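Local coordinates for translation initiation factor eIF2 assembly protein (Schizosaccharomyces pombe, PDB 4ZGP), which acts as an ATP-dependent chaperone that binds the gamma subunit of translation initiation factor eIF2 and allows it to assemble with the alpha and beta subunits, at residues 171-174 with 175-178; 220-223 with 224-227; 96-99 with 100-104; 269-273 with 274-278. All blocks are in the same frame, centred on the assembly; numbering follows the deposited sequence.

Interaction 1: residues 171-174 with 175-178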
loop_
_atom_site.group_PDB
_atom_site.type_symbol
_atom_site.label_atom_id
_atom_site.label_comp_id
_atom_site.label_asym_id
_atom_site.label_seq_id
_atom_site.Cartn_x
_atom_site.Cartn_y
_atom_site.Cartn_z
ATOM N N SER A 171 -13.827 -15.864 2.913
ATOM C CA SER A 171 -14.824 -15.352 3.848
ATOM C C SER A 171 -14.235 -14.237 4.716
ATOM O O SER A 171 -13.012 -14.127 4.855
ATOM C CB SER A 171 -15.378 -16.482 4.720
ATOM O OG SER A 171 -14.334 -17.214 5.336
ATOM N N VAL A 172 -15.105 -13.413 5.295
ATOM C CA VAL A 172 -14.672 -12.156 5.906
ATOM C C VAL A 172 -15.281 -11.931 7.296
ATOM O O VAL A 172 -16.336 -12.479 7.610
ATOM C CB VAL A 172 -15.024 -10.954 4.981
ATOM C CG1 VAL A 172 -14.213 -11.016 3.681
ATOM C CG2 VAL A 172 -16.516 -10.916 4.687
ATOM N N PRO A 173 -14.607 -11.127 8.137
ATOM C CA PRO A 173 -15.094 -10.835 9.489
ATOM C C PRO A 173 -16.340 -9.961 9.523
ATOM O O PRO A 173 -16.695 -9.315 8.535
ATOM C CB PRO A 173 -13.917 -10.085 10.136
ATOM C CG PRO A 173 -12.726 -10.415 9.285
ATOM C CD PRO A 173 -13.268 -10.555 7.910
ATOM N N LYS A 174 -16.978 -9.949 10.689
ATOM C CA LYS A 174 -18.106 -9.077 11.002
ATOM C C LYS A 174 -17.707 -7.608 10.936
ATOM O O LYS A 174 -16.605 -7.241 11.347
ATOM C CB LYS A 174 -18.653 -9.401 12.399
ATOM C CG LYS A 174 -18.174 -10.742 12.992
ATOM C CD LYS A 174 -16.793 -10.658 13.680
ATOM C CE LYS A 174 -15.825 -11.711 13.122
ATOM N NZ LYS A 174 -15.172 -12.545 14.179
ATOM N N ASP A 175 -18.609 -6.779 10.418
ATOM C CA ASP A 175 -18.410 -5.328 10.342
ATOM C C ASP A 175 -17.220 -4.935 9.456
ATOM O O ASP A 175 -16.639 -3.860 9.608
ATOM C CB ASP A 175 -18.238 -4.732 11.745
ATOM C CG ASP A 175 -19.367 -5.129 12.693
ATOM O OD1 ASP A 175 -20.396 -5.658 12.212
ATOM O OD2 ASP A 175 -19.229 -4.908 13.916
ATOM N N PHE A 176 -16.866 -5.818 8.533
ATOM C CA PHE A 176 -15.856 -5.509 7.529
ATOM C C PHE A 176 -16.561 -5.099 6.246
ATOM O O PHE A 176 -17.641 -5.595 5.956
ATOM C CB PHE A 176 -14.951 -6.719 7.283
ATOM C CG PHE A 176 -14.141 -6.626 6.024
ATOM C CD1 PHE A 176 -12.930 -5.942 6.008
ATOM C CD2 PHE A 176 -14.578 -7.239 4.853
ATOM C CE1 PHE A 176 -12.178 -5.864 4.839
ATOM C CE2 PHE A 176 -13.836 -7.157 3.682
ATOM C CZ PHE A 176 -12.634 -6.473 3.677
ATOM N N SER A 177 -15.972 -4.188 5.483
ATOM C CA SER A 177 -16.466 -3.947 4.130
ATOM C C SER A 177 -15.303 -3.633 3.188
ATOM O O SER A 177 -14.308 -3.049 3.611
ATOM C CB SER A 177 -17.483 -2.800 4.110
ATOM O OG SER A 177 -16.874 -1.551 4.390
ATOM N N PHE A 178 -15.435 -4.003 1.916
ATOM C CA PHE A 178 -14.460 -3.583 0.925
ATOM C C PHE A 178 -14.632 -2.086 0.653
ATOM O O PHE A 178 -15.716 -1.523 0.842
ATOM C CB PHE A 178 -14.606 -4.404 -0.362
ATOM C CG PHE A 178 -14.183 -5.831 -0.213
ATOM C CD1 PHE A 178 -12.838 -6.160 -0.126
ATOM C CD2 PHE A 178 -15.120 -6.845 -0.156
ATOM C CE1 PHE A 178 -12.437 -7.472 0.019
ATOM C CE2 PHE A 178 -14.728 -8.172 -0.028
ATOM C CZ PHE A 178 -13.378 -8.484 0.069
#

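Interaction 2: residues 220-223 with 224-227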
loop_
_atom_site.group_PDB
_atom_site.type_symbol
_atom_site.label_atom_id
_atom_site.label_comp_id
_atom_site.label_asym_id
_atom_site.label_seq_id
_atom_site.Cartn_x
_atom_site.Cartn_y
_atom_site.Cartn_z
ATOM N N ASN A 220 23.516 10.274 0.855
ATOM C CA ASN A 220 22.487 10.956 1.633
ATOM C C ASN A 220 21.720 10.048 2.584
ATOM O O ASN A 220 20.651 10.416 3.085
ATOM C CB ASN A 220 21.528 11.653 0.676
ATOM C CG ASN A 220 22.203 12.771 -0.084
ATOM O OD1 ASN A 220 22.353 13.878 0.434
ATOM N ND2 ASN A 220 22.660 12.479 -1.301
ATOM N N ILE A 221 22.298 8.887 2.882
ATOM C CA ILE A 221 21.565 7.854 3.607
ATOM C C ILE A 221 21.252 8.258 5.051
ATOM O O ILE A 221 20.192 7.906 5.564
ATOM C CB ILE A 221 22.323 6.486 3.559
ATOM C CG1 ILE A 221 21.345 5.342 3.860
ATOM C CG2 ILE A 221 23.535 6.467 4.471
ATOM C CD1 ILE A 221 20.097 5.360 2.960
ATOM N N ASP A 222 22.123 9.032 5.699
ATOM C CA ASP A 222 21.850 9.461 7.071
ATOM C C ASP A 222 20.665 10.428 7.106
ATOM O O ASP A 222 19.845 10.400 8.026
ATOM C CB ASP A 222 23.089 10.115 7.703
ATOM C CG ASP A 222 24.251 9.137 7.860
ATOM O OD1 ASP A 222 24.006 7.958 8.189
ATOM O OD2 ASP A 222 25.410 9.548 7.650
ATOM N N CYS A 223 20.566 11.268 6.087
ATOM C CA CYS A 223 19.437 12.184 5.963
ATOM C C CYS A 223 18.138 11.385 5.788
ATOM O O CYS A 223 17.151 11.642 6.485
ATOM C CB CYS A 223 19.654 13.146 4.793
ATOM S SG CYS A 223 18.367 14.393 4.598
ATOM N N TYR A 224 18.147 10.405 4.883
ATOM C CA TYR A 224 16.953 9.570 4.684
ATOM C C TYR A 224 16.569 8.833 5.959
ATOM O O TYR A 224 15.391 8.774 6.310
ATOM C CB TYR A 224 17.161 8.556 3.547
ATOM C CG TYR A 224 17.118 9.184 2.176
ATOM C CD1 TYR A 224 15.949 9.755 1.698
ATOM C CD2 TYR A 224 18.239 9.201 1.351
ATOM C CE1 TYR A 224 15.890 10.343 0.449
ATOM C CE2 TYR A 224 18.185 9.788 0.089
ATOM C CZ TYR A 224 17.005 10.358 -0.352
ATOM O OH TYR A 224 16.919 10.950 -1.598
ATOM N N GLU A 225 17.569 8.284 6.651
ATOM C CA GLU A 225 17.323 7.541 7.871
ATOM C C GLU A 225 16.652 8.417 8.920
ATOM O O GLU A 225 15.692 7.991 9.569
ATOM C CB GLU A 225 18.624 6.951 8.429
ATOM C CG GLU A 225 18.411 6.198 9.736
ATOM C CD GLU A 225 19.706 5.678 10.338
ATOM O OE1 GLU A 225 19.663 5.160 11.471
ATOM O OE2 GLU A 225 20.760 5.787 9.680
ATOM N N LYS A 226 17.151 9.643 9.077
ATOM C CA LYS A 226 16.594 10.560 10.073
ATOM C C LYS A 226 15.149 10.907 9.740
ATOM O O LYS A 226 14.306 10.941 10.622
ATOM C CB LYS A 226 17.437 11.845 10.172
ATOM C CG LYS A 226 16.823 12.936 11.026
ATOM C CD LYS A 226 16.599 12.491 12.469
ATOM C CE LYS A 226 16.412 13.688 13.408
ATOM N NZ LYS A 226 15.483 14.719 12.856
ATOM N N LEU A 227 14.865 11.167 8.472
ATOM C CA LEU A 227 13.487 11.473 8.071
ATOM C C LEU A 227 12.533 10.277 8.280
ATOM O O LEU A 227 11.378 10.461 8.667
ATOM C CB LEU A 227 13.439 11.914 6.617
ATOM C CG LEU A 227 14.107 13.257 6.327
ATOM C CD1 LEU A 227 14.091 13.549 4.832
ATOM C CD2 LEU A 227 13.440 14.379 7.120
#

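Interaction 3: residues 96-99 with 100-104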
loop_
_atom_site.group_PDB
_atom_site.type_symbol
_atom_site.label_atom_id
_atom_site.label_comp_id
_atom_site.label_asym_id
_atom_site.label_seq_id
_atom_site.Cartn_x
_atom_site.Cartn_y
_atom_site.Cartn_z
ATOM N N GLU A 96 -24.510 5.596 -11.565
ATOM C CA GLU A 96 -24.397 6.278 -10.285
ATOM C C GLU A 96 -23.006 6.065 -9.693
ATOM O O GLU A 96 -22.375 6.998 -9.180
ATOM C CB GLU A 96 -25.475 5.781 -9.313
ATOM C CG GLU A 96 -26.891 6.283 -9.612
ATOM C CD GLU A 96 -27.692 5.377 -10.553
ATOM O OE1 GLU A 96 -27.144 4.379 -11.073
ATOM O OE2 GLU A 96 -28.890 5.669 -10.770
ATOM N N ALA A 97 -22.535 4.828 -9.784
ATOM C CA ALA A 97 -21.208 4.465 -9.304
ATOM C C ALA A 97 -20.130 5.145 -10.135
ATOM O O ALA A 97 -19.160 5.673 -9.591
ATOM C CB ALA A 97 -21.033 2.972 -9.339
ATOM N N ILE A 98 -20.304 5.128 -11.454
ATOM C CA ILE A 98 -19.361 5.781 -12.353
ATOM C C ILE A 98 -19.246 7.279 -12.042
ATOM O O ILE A 98 -18.140 7.829 -12.021
ATOM C CB ILE A 98 -19.769 5.604 -13.837
ATOM C CG1 ILE A 98 -19.881 4.121 -14.188
ATOM C CG2 ILE A 98 -18.757 6.291 -14.763
ATOM C CD1 ILE A 98 -18.602 3.352 -14.036
ATOM N N GLN A 99 -20.377 7.948 -11.820
ATOM C CA GLN A 99 -20.338 9.382 -11.512
ATOM C C GLN A 99 -19.683 9.654 -10.154
ATOM O O GLN A 99 -18.959 10.650 -9.983
ATOM C CB GLN A 99 -21.751 9.969 -11.539
ATOM C CG GLN A 99 -22.403 9.961 -12.911
ATOM C CD GLN A 99 -21.621 10.759 -13.934
ATOM O OE1 GLN A 99 -21.098 11.831 -13.626
ATOM N NE2 GLN A 99 -21.536 10.237 -15.154
ATOM N N LEU A 100 -19.930 8.761 -9.205
ATOM C CA LEU A 100 -19.343 8.863 -7.871
ATOM C C LEU A 100 -17.821 8.799 -7.957
ATOM O O LEU A 100 -17.105 9.612 -7.364
ATOM C CB LEU A 100 -19.874 7.747 -6.969
ATOM C CG LEU A 100 -19.650 7.876 -5.459
ATOM C CD1 LEU A 100 -20.037 9.263 -4.975
ATOM C CD2 LEU A 100 -20.456 6.818 -4.714
ATOM N N ILE A 101 -17.335 7.840 -8.730
ATOM C CA ILE A 101 -15.906 7.693 -8.953
ATOM C C ILE A 101 -15.325 8.905 -9.645
ATOM O O ILE A 101 -14.297 9.427 -9.236
ATOM C CB ILE A 101 -15.631 6.433 -9.763
ATOM C CG1 ILE A 101 -16.048 5.212 -8.935
ATOM C CG2 ILE A 101 -14.174 6.376 -10.217
ATOM C CD1 ILE A 101 -15.926 3.909 -9.676
ATOM N N GLU A 102 -15.996 9.403 -10.681
ATOM C CA GLU A 102 -15.391 10.505 -11.404
ATOM C C GLU A 102 -15.545 11.831 -10.657
ATOM O O GLU A 102 -14.803 12.784 -10.909
ATOM C CB GLU A 102 -15.958 10.562 -12.827
ATOM C CG GLU A 102 -15.313 9.449 -13.668
ATOM C CD GLU A 102 -15.933 9.237 -15.036
ATOM O OE1 GLU A 102 -16.976 9.864 -15.334
ATOM O OE2 GLU A 102 -15.355 8.432 -15.812
ATOM N N LYS A 103 -16.478 11.886 -9.720
ATOM C CA LYS A 103 -16.564 13.036 -8.830
ATOM C C LYS A 103 -15.293 13.105 -7.976
ATOM O O LYS A 103 -14.647 14.154 -7.862
ATOM C CB LYS A 103 -17.812 12.941 -7.950
ATOM C CG LYS A 103 -17.873 13.965 -6.824
ATOM C CD LYS A 103 -19.159 13.839 -6.013
ATOM C CE LYS A 103 -20.267 14.675 -6.628
ATOM N NZ LYS A 103 -19.863 16.110 -6.701
ATOM N N ALA A 104 -14.933 11.966 -7.401
ATOM C CA ALA A 104 -13.711 11.855 -6.605
ATOM C C ALA A 104 -12.458 12.205 -7.415
ATOM O O ALA A 104 -11.579 12.924 -6.941
ATOM C CB ALA A 104 -13.603 10.460 -6.029
HETATM O O HOH W 1 -18.383 12.195 -14.760
#

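Interaction 4: residues 269-273 with 274-278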
loop_
_atom_site.group_PDB
_atom_site.type_symbol
_atom_site.label_atom_id
_atom_site.label_comp_id
_atom_site.label_asym_id
_atom_site.label_seq_id
_atom_site.Cartn_x
_atom_site.Cartn_y
_atom_site.Cartn_z
ATOM N N LEU A 269 11.567 -7.513 -0.096
ATOM C CA LEU A 269 12.404 -6.804 -1.064
ATOM C C LEU A 269 13.882 -7.166 -0.908
ATOM O O LEU A 269 14.270 -8.273 -1.284
ATOM C CB LEU A 269 12.173 -5.286 -0.958
ATOM C CG LEU A 269 10.731 -4.868 -1.303
ATOM C CD1 LEU A 269 10.566 -3.355 -1.093
ATOM C CD2 LEU A 269 10.373 -5.220 -2.749
ATOM N N LEU A 270 14.708 -6.263 -0.385
ATOM C CA LEU A 270 16.137 -6.570 -0.231
ATOM C C LEU A 270 16.436 -7.343 1.052
ATOM O O LEU A 270 17.588 -7.730 1.297
ATOM C CB LEU A 270 16.978 -5.296 -0.264
ATOM C CG LEU A 270 16.852 -4.560 -1.599
ATOM C CD1 LEU A 270 17.754 -3.334 -1.596
ATOM C CD2 LEU A 270 17.206 -5.516 -2.741
ATOM N N PHE A 271 15.409 -7.552 1.872
ATOM C CA PHE A 271 15.526 -8.393 3.070
ATOM C C PHE A 271 14.760 -9.696 2.911
ATOM O O PHE A 271 13.716 -9.742 2.265
ATOM C CB PHE A 271 14.999 -7.666 4.322
ATOM C CG PHE A 271 15.789 -6.462 4.683
ATOM C CD1 PHE A 271 16.961 -6.575 5.415
ATOM C CD2 PHE A 271 15.382 -5.208 4.277
ATOM C CE1 PHE A 271 17.714 -5.466 5.735
ATOM C CE2 PHE A 271 16.131 -4.088 4.602
ATOM C CZ PHE A 271 17.310 -4.214 5.324
ATOM N N SER A 272 15.265 -10.771 3.510
ATOM C CA SER A 272 14.456 -11.976 3.613
ATOM C C SER A 272 13.706 -11.970 4.938
ATOM O O SER A 272 14.148 -11.361 5.911
ATOM C CB SER A 272 15.323 -13.233 3.538
ATOM O OG SER A 272 16.083 -13.335 4.724
ATOM N N TRP A 273 12.590 -12.676 4.979
ATOM C CA TRP A 273 11.801 -12.730 6.195
ATOM C C TRP A 273 12.480 -13.594 7.253
ATOM O O TRP A 273 12.212 -13.434 8.438
ATOM C CB TRP A 273 10.383 -13.218 5.878
ATOM C CG TRP A 273 9.577 -12.055 5.423
ATOM C CD1 TRP A 273 9.265 -11.725 4.137
ATOM C CD2 TRP A 273 9.075 -10.989 6.247
ATOM N NE1 TRP A 273 8.566 -10.533 4.113
ATOM C CE2 TRP A 273 8.437 -10.064 5.396
ATOM C CE3 TRP A 273 9.088 -10.738 7.615
ATOM C CZ2 TRP A 273 7.818 -8.908 5.876
ATOM C CZ3 TRP A 273 8.465 -9.598 8.091
ATOM C CH2 TRP A 273 7.838 -8.697 7.220
ATOM N N SER A 274 13.376 -14.481 6.827
ATOM C CA SER A 274 14.173 -15.217 7.795
ATOM C C SER A 274 14.992 -14.240 8.605
ATOM O O SER A 274 15.001 -14.297 9.829
ATOM C CB SER A 274 15.093 -16.244 7.113
ATOM O OG SER A 274 14.347 -17.100 6.273
ATOM N N GLU A 275 15.679 -13.312 7.946
ATOM C CA GLU A 275 16.478 -12.388 8.741
ATOM C C GLU A 275 15.599 -11.360 9.468
ATOM O O GLU A 275 15.926 -10.952 10.571
ATOM C CB GLU A 275 17.543 -11.694 7.884
ATOM C CG GLU A 275 17.032 -10.812 6.787
ATOM C CD GLU A 275 18.108 -10.489 5.755
ATOM O OE1 GLU A 275 19.289 -10.327 6.141
ATOM O OE2 GLU A 275 17.757 -10.395 4.556
ATOM N N LEU A 276 14.476 -10.962 8.875
ATOM C CA LEU A 276 13.607 -9.980 9.550
ATOM C C LEU A 276 13.015 -10.544 10.834
ATOM O O LEU A 276 12.916 -9.855 11.850
ATOM C CB LEU A 276 12.485 -9.531 8.619
ATOM C CG LEU A 276 12.920 -8.607 7.483
ATOM C CD1 LEU A 276 11.757 -8.491 6.483
ATOM C CD2 LEU A 276 13.385 -7.237 7.987
ATOM N N GLU A 277 12.628 -11.811 10.765
ATOM C CA GLU A 277 12.069 -12.516 11.910
ATOM C C GLU A 277 13.078 -12.695 13.042
ATOM O O GLU A 277 12.731 -12.589 14.212
ATOM C CB GLU A 277 11.551 -13.872 11.459
ATOM C CG GLU A 277 10.827 -14.637 12.522
ATOM C CD GLU A 277 10.220 -15.900 11.962
ATOM O OE1 GLU A 277 10.288 -16.100 10.725
ATOM O OE2 GLU A 277 9.676 -16.690 12.753
ATOM N N SER A 278 14.333 -12.945 12.690
ATOM C CA SER A 278 15.332 -13.206 13.718
ATOM C C SER A 278 15.971 -11.909 14.209
ATOM O O SER A 278 16.534 -11.858 15.306
ATOM C CB SER A 278 16.392 -14.184 13.198
ATOM O OG SER A 278 17.091 -13.633 12.100
#

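Interaction 1: residues 171-174 with 175-178
Val172 and Pro173 meet Phe176 in a local, apolar contact round a type II beta turn, which runs from Pro173 to Phe176 in the loop between helix 149-157 and strand 180-184. Lys174 and Asp175 occupy the two corners. Asp175 takes up the left-handed conformation (phi 63°) that the second corner of a type II turn requires, a place glycine fills most easily. The turn is held without a hydrogen bond across its ends: Pro173 O instead lies 3.4 Å from CB of Phe176. Phe176 CG stands anti to the backbone N (chi1 164°), which swings the ring back along the chain towards Val172. There CB of Val172 reaches Phe176 CD2 at 3.7 Å, and its CG1 branch lies 3.9 Å from Phe176 CE2, the two side chains crossing at about a right angle. At the base of the side chain, Pro173 CD lies 4.2 Å from Phe176 CB. Phe176 also turns its edge to Phe178, so that Phe176 CE2 stands over the centre of the Phe178 ring, 3.7 Å above its plane. Beyond the turn, Phe159 makes an edge-to-face stack with Phe176, Leu30 of helix 26-31 touches it, and the ATP-binding Trp118 is about 4 Å away, side chain to side chain. Replacing Phe176 by alanine is likely to leave Val172 and the face of Phe178 without their shared partner and to open a gap between them. These side chains meet by shape and dispersion, while polar bonds from Ser177 to Lys52 and Asn117 tie down the chain after the turn.

Interaction 2: residues 220-223 with 224-227
Tyr224 turns its ring back alongside the first residues of its own helix, where it meets Asn220 and Ile221. With CG anti to its carbonyl carbon (chi1 -74°), the ring runs back towards the helix start; Tyr224 CE2 comes within 3.9 Å of Asn220 CB and CD2 within 3.2 Å of Asn220 O. The CA of Ile221 lies at the ring's edge, near its plane, while Ile221 CD1 approaches Tyr224 CB at 4.4 Å. Asn220 O also accepts from Tyr224 N, the first of the helix bonds here. Asn220 holds the N-cap position but makes no capping bond with its amide; ND2 turns instead to Phe216 O.

Towards another flank, Asp222 and Glu225 send their carboxylates into the same region, their planes 50° apart. Asp222 OD1 and Glu225 OE2 are 4.2 Å from each other, a like-charge approach that the nearby helix N-terminus probably makes more tolerable. Glu225 also touches Ile288 of strand 287-289. Cys223 SG and Leu227 CD1, a turn apart, come within 4.4 Å, a loose apolar touch, whereas Lys226 leads away to a salt bridge with Asp230.

The inner face is aromatic and aliphatic: Tyr224 meets Phe194 and touches Ile249 of strand 243-250, and Leu227 rests on the same isoleucine. Acid residues early in the helix, apolar ones towards the sheet, and unbroken i to i+4 bonding such as Glu225 N to Ile221 O (2.9 Å) are what the first turns of an amphipathic alpha-helix packed on a beta-sheet typically display.

Interaction 3: residues 96-99 with 100-104
Ile98 lays its CG2 methyl alongside the carboxylate end of Glu102, one turn further along helix 95-107, with CG2 4.0 Å from Glu102 OE1. The two side chains run side by side and point the same way. Glu102 stays extended beyond CG (chi2 171°), which lays the carboxylate beside the isoleucine methyl, within reach of the next helix. There Glu102 OE2 accepts from Ala138 N, at the start of helix 138-146, where the N-terminal end of the helix would be expected to favour a negative charge. One water lies within hydrogen-bonding distance of both Glu102 OE1 (2.8 Å) and Gln99 OE1 (3.0 Å), and probably bridges them. A leucine in place of Glu102 would probably leave Ala138 N without its carboxylate partner and remove one end of the probable water bridge to Gln99.

The backbone beneath is regular, with Glu102 N bonded to Ile98 O. Lys103 N likewise reaches Gln99 O at 2.8 Å. Ile101 is tightly placed over the preceding turn, its CG1 only 3.2 Å from Ala97 O.

Residue types follow the surroundings. Small Ala97 allows close approach to Thr57 and Val58 of helix 56-62, branched Ile101 packs on Leu180 and Leu182 of strand 180-184, and Ile98 rests on Ala138 and Leu142, so this helix is wedged between two others and a strand.

Interaction 4: residues 269-273 with 274-278
The chain arrives at Ser272 in an extended conformation (psi 155°) and then coils into helix 273-278, its first turn closed by Leu276 N bonding to Ser272 O at 3.0 Å. Ser272 is the N-cap, and with Glu275 it forms a capping box. Ser272 OG accepts from Glu275 N at 3.2 Å, while Glu275 OE2 takes the backbone N-H of Ser272 on its anti lone pair at 2.7 Å, nearly straight at 169°. Glu275 can fold back this way because CG sits between its own backbone N and carbonyl carbon (chi1 64°), aiming the carboxylate at the chain just before the helix.

Outside the box, Leu276 turns CG and its CD2 branch to Phe271, with CD2 4.0 Å from Phe271 CB. This pairing of the residue before the N-cap with the fourth of the helix is a hydrophobic staple. The CD1 branch stands over the six-membered ring of Trp273, 3.6 Å from the centroid, in a CH-pi contact. That indole is held in turn by NE1 bonding to Thr266 O and by an edge-to-face stack with Phe262.

Serine and glutamate thus satisfy N-H groups that the helix cannot pair internally, and Leu276, one branch towards each, joins the two aromatic side chains. Since Glu275 OE1 also makes a salt bridge with Arg289, its negative charge is probably stabilised from two directions, by the arginine and by the helix start.

How the interactions relate
The four contacts are separate local units along one chain and none touches another. Interactions 1 and 3 lie nearer each other (about 11 Å between nearest atoms), as do interactions 2 and 4 (about 10 Å); interactions 2 and 3 sit on opposite sides of the chain's centre, with centres about 40 Å apart. Strand 180-184, which carries ATP-binding Lys183 and Glu184, follows the turn of interaction 1 and is packed by the helix of interaction 3. Interactions 2 and 4 both touch strand 287-289. The nucleotide lies between the two pairs, as expected of an ATP-grasp protein, whose site is set between two lobes; in interaction 4, Trp273 is about 12 Å from the bound ADP.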